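Side-chain contact in Poly(A) RNA polymerase protein 2 (Saccharomyces cerevisiae, PDB 3NYB), which probably adds poly(A) tails to RNA as the polymerase subunit of TRAMP, an RNA surveillance complex: residues I123-P128 and I134-E139. The protein carries 1 engineered substitution. Residues are numbered along the deposited sequence; the frame is centred on the assembly and turned at random.
Engineered in segment 134-139: Ala135 (natural residue Asp).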
loop_
_atom_site.group_PDB
_atom_site.type_symbol
_atom_site.label_atom_id
_atom_site.label_comp_id
_atom_site.label_asym_id
_atom_site.label_seq_id
_atom_site.Cartn_x
_atom_site.Cartn_y
_atom_site.Cartn_z
ATOM N N ILE A 123 -7.313 -22.332 1.096
ATOM C CA ILE A 123 -6.628 -23.318 0.270
ATOM C C ILE A 123 -5.926 -22.592 -0.895
ATOM O O ILE A 123 -6.569 -21.897 -1.693
ATOM C CB ILE A 123 -7.647 -24.370 -0.239
ATOM C CG1 ILE A 123 -6.993 -25.394 -1.137
ATOM C CG2 ILE A 123 -8.776 -23.713 -1.024
ATOM C CD1 ILE A 123 -7.988 -26.022 -2.084
ATOM N N LYS A 124 -4.605 -22.715 -0.967
ATOM C CA LYS A 124 -3.835 -22.061 -2.030
ATOM C C LYS A 124 -3.342 -23.095 -3.025
ATOM O O LYS A 124 -2.947 -24.184 -2.633
ATOM C CB LYS A 124 -2.621 -21.333 -1.458
ATOM C CG LYS A 124 -2.946 -20.286 -0.423
ATOM C CD LYS A 124 -1.688 -19.881 0.332
ATOM C CE LYS A 124 -0.655 -19.243 -0.591
ATOM N NZ LYS A 124 0.553 -18.774 0.152
ATOM N N PHE A 125 -3.354 -22.752 -4.308
ATOM C CA PHE A 125 -2.840 -23.647 -5.337
ATOM C C PHE A 125 -2.558 -22.920 -6.651
ATOM O O PHE A 125 -2.766 -21.715 -6.768
ATOM C CB PHE A 125 -3.805 -24.819 -5.568
ATOM C CG PHE A 125 -5.123 -24.414 -6.175
ATOM C CD1 PHE A 125 -5.323 -24.483 -7.548
ATOM C CD2 PHE A 125 -6.163 -23.958 -5.370
ATOM C CE1 PHE A 125 -6.543 -24.108 -8.112
ATOM C CE2 PHE A 125 -7.383 -23.579 -5.920
ATOM C CZ PHE A 125 -7.578 -23.654 -7.295
ATOM N N VAL A 126 -2.075 -23.664 -7.637
ATOM C CA VAL A 126 -1.851 -23.115 -8.967
ATOM C C VAL A 126 -2.592 -23.949 -9.998
ATOM O O VAL A 126 -2.395 -25.160 -10.076
ATOM C CB VAL A 126 -0.347 -23.100 -9.318
ATOM C CG1 VAL A 126 -0.140 -22.708 -10.764
ATOM C CG2 VAL A 126 0.405 -22.148 -8.403
ATOM N N GLU A 127 -3.452 -23.316 -10.785
ATOM C CA GLU A 127 -4.072 -24.022 -11.898
ATOM C C GLU A 127 -3.000 -24.168 -12.962
ATOM O O GLU A 127 -2.478 -23.170 -13.470
ATOM C CB GLU A 127 -5.287 -23.278 -12.440
ATOM C CG GLU A 127 -6.175 -24.122 -13.358
ATOM C CD GLU A 127 -5.650 -24.208 -14.781
ATOM O OE1 GLU A 127 -5.270 -25.318 -15.216
ATOM O OE2 GLU A 127 -5.615 -23.167 -15.471
ATOM N N PRO A 128 -2.655 -25.422 -13.279
ATOM C CA PRO A 128 -1.488 -25.829 -14.071
ATOM C C PRO A 128 -1.521 -25.339 -15.515
ATOM O O PRO A 128 -0.514 -24.856 -16.020
ATOM C CB PRO A 128 -1.559 -27.357 -14.039
ATOM C CG PRO A 128 -2.509 -27.700 -12.930
ATOM C CD PRO A 128 -3.469 -26.572 -12.858
ATOM N N ILE A 134 -4.371 -19.338 -7.249
ATOM C CA ILE A 134 -5.684 -19.198 -6.625
ATOM C C ILE A 134 -5.648 -19.472 -5.128
ATOM O O ILE A 134 -4.941 -20.380 -4.664
ATOM C CB ILE A 134 -6.715 -20.180 -7.220
ATOM C CG1 ILE A 134 -7.154 -19.732 -8.610
ATOM C CG2 ILE A 134 -7.927 -20.302 -6.312
ATOM C CD1 ILE A 134 -6.322 -20.304 -9.679
ATOM N N ALA A 135 -6.424 -18.685 -4.383
ATOM C CA ALA A 135 -6.693 -18.968 -2.979
ATOM C C ALA A 135 -8.198 -19.003 -2.707
ATOM O O ALA A 135 -8.897 -18.015 -2.923
ATOM C CB ALA A 135 -6.027 -17.948 -2.097
ATOM N N VAL A 136 -8.680 -20.143 -2.216
ATOM C CA VAL A 136 -10.105 -20.347 -1.989
ATOM C C VAL A 136 -10.460 -20.469 -0.520
ATOM O O VAL A 136 -9.753 -21.125 0.237
ATOM C CB VAL A 136 -10.619 -21.621 -2.689
ATOM C CG1 VAL A 136 -12.024 -21.922 -2.228
ATOM C CG2 VAL A 136 -10.572 -21.456 -4.198
ATOM N N SER A 137 -11.576 -19.853 -0.136
ATOM C CA SER A 137 -12.092 -19.933 1.218
ATOM C C SER A 137 -13.618 -19.848 1.158
ATOM O O SER A 137 -14.167 -19.432 0.140
ATOM C CB SER A 137 -11.551 -18.765 2.026
ATOM O OG SER A 137 -12.107 -17.554 1.549
ATOM N N PHE A 138 -14.301 -20.222 2.244
ATOM C CA PHE A 138 -15.766 -20.158 2.293
ATOM C C PHE A 138 -16.251 -18.892 2.977
ATOM O O PHE A 138 -17.387 -18.815 3.426
ATOM C CB PHE A 138 -16.360 -21.383 2.997
ATOM C CG PHE A 138 -15.996 -22.692 2.351
ATOM C CD1 PHE A 138 -16.698 -23.158 1.250
ATOM C CD2 PHE A 138 -14.955 -23.459 2.846
ATOM C CE1 PHE A 138 -16.358 -24.353 0.652
ATOM C CE2 PHE A 138 -14.613 -24.656 2.248
ATOM C CZ PHE A 138 -15.309 -25.100 1.150
ATOM N N GLU A 139 -15.387 -17.889 3.028
ATOM C CA GLU A 139 -15.683 -16.647 3.731
ATOM C C GLU A 139 -14.706 -15.567 3.267
ATOM O O GLU A 139 -13.500 -15.796 3.240
ATOM C CB GLU A 139 -15.545 -16.882 5.236
ATOM C CG GLU A 139 -15.975 -15.728 6.122
ATOM C CD GLU A 139 -16.182 -16.163 7.568
ATOM O OE1 GLU A 139 -17.241 -16.757 7.869
ATOM O OE2 GLU A 139 -15.287 -15.916 8.404
#
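Phe125 lays one face of its ring against Ile134, its partner on the neighbouring antiparallel strand. CB of Ile134 stands over that face, 3.9 Å from the centroid of the Phe125 ring and offset toward the rim, a CH-pi contact. CG2 of Ile134 meets CE2 and CZ of Phe125, while CD1 of Ile134 lies loosely near both CE1 of Phe125 and CB of Glu127. The ring gets there because CG of Phe125 sits between its own backbone N and carbonyl carbon (chi1 67°), which swings it across to the other strand. At the ring edge, near its plane, CG2 of Val136 lies 4.2 Å from CE2 of Phe125. Replacing Phe125 with an alanine would probably leave one side of Ile134 without its aromatic cover and open a gap under the sheet.

Ile123 and Val136 lie side by side and point the same way, with the CG2 of Ile123 against the CB of Val136. Both belong to the same face as Phe125 and Ile134. On the reverse face, Lys124 pairs with Ala135, engineered from an Asp that, as in related nucleotidyltransferases, would probably join Asp80 of strand 79-83 in the catalytic site; the Ala lacks that carboxylate. Four backbone bonds fix the register, among them Ile134 N to Phe125 O at 2.9 Å.

This is the hairpin of strands 121-127 and 132-137 in the palm sheet. Strand 113-116 flanks it beside Lys124, and strand 79-83 beside Ala135. Helix 36-54 packs Ile49 on Phe125 and Ile134, and helix 92-105 brings Leu96 to Ile123 and Leu103 to Phe125.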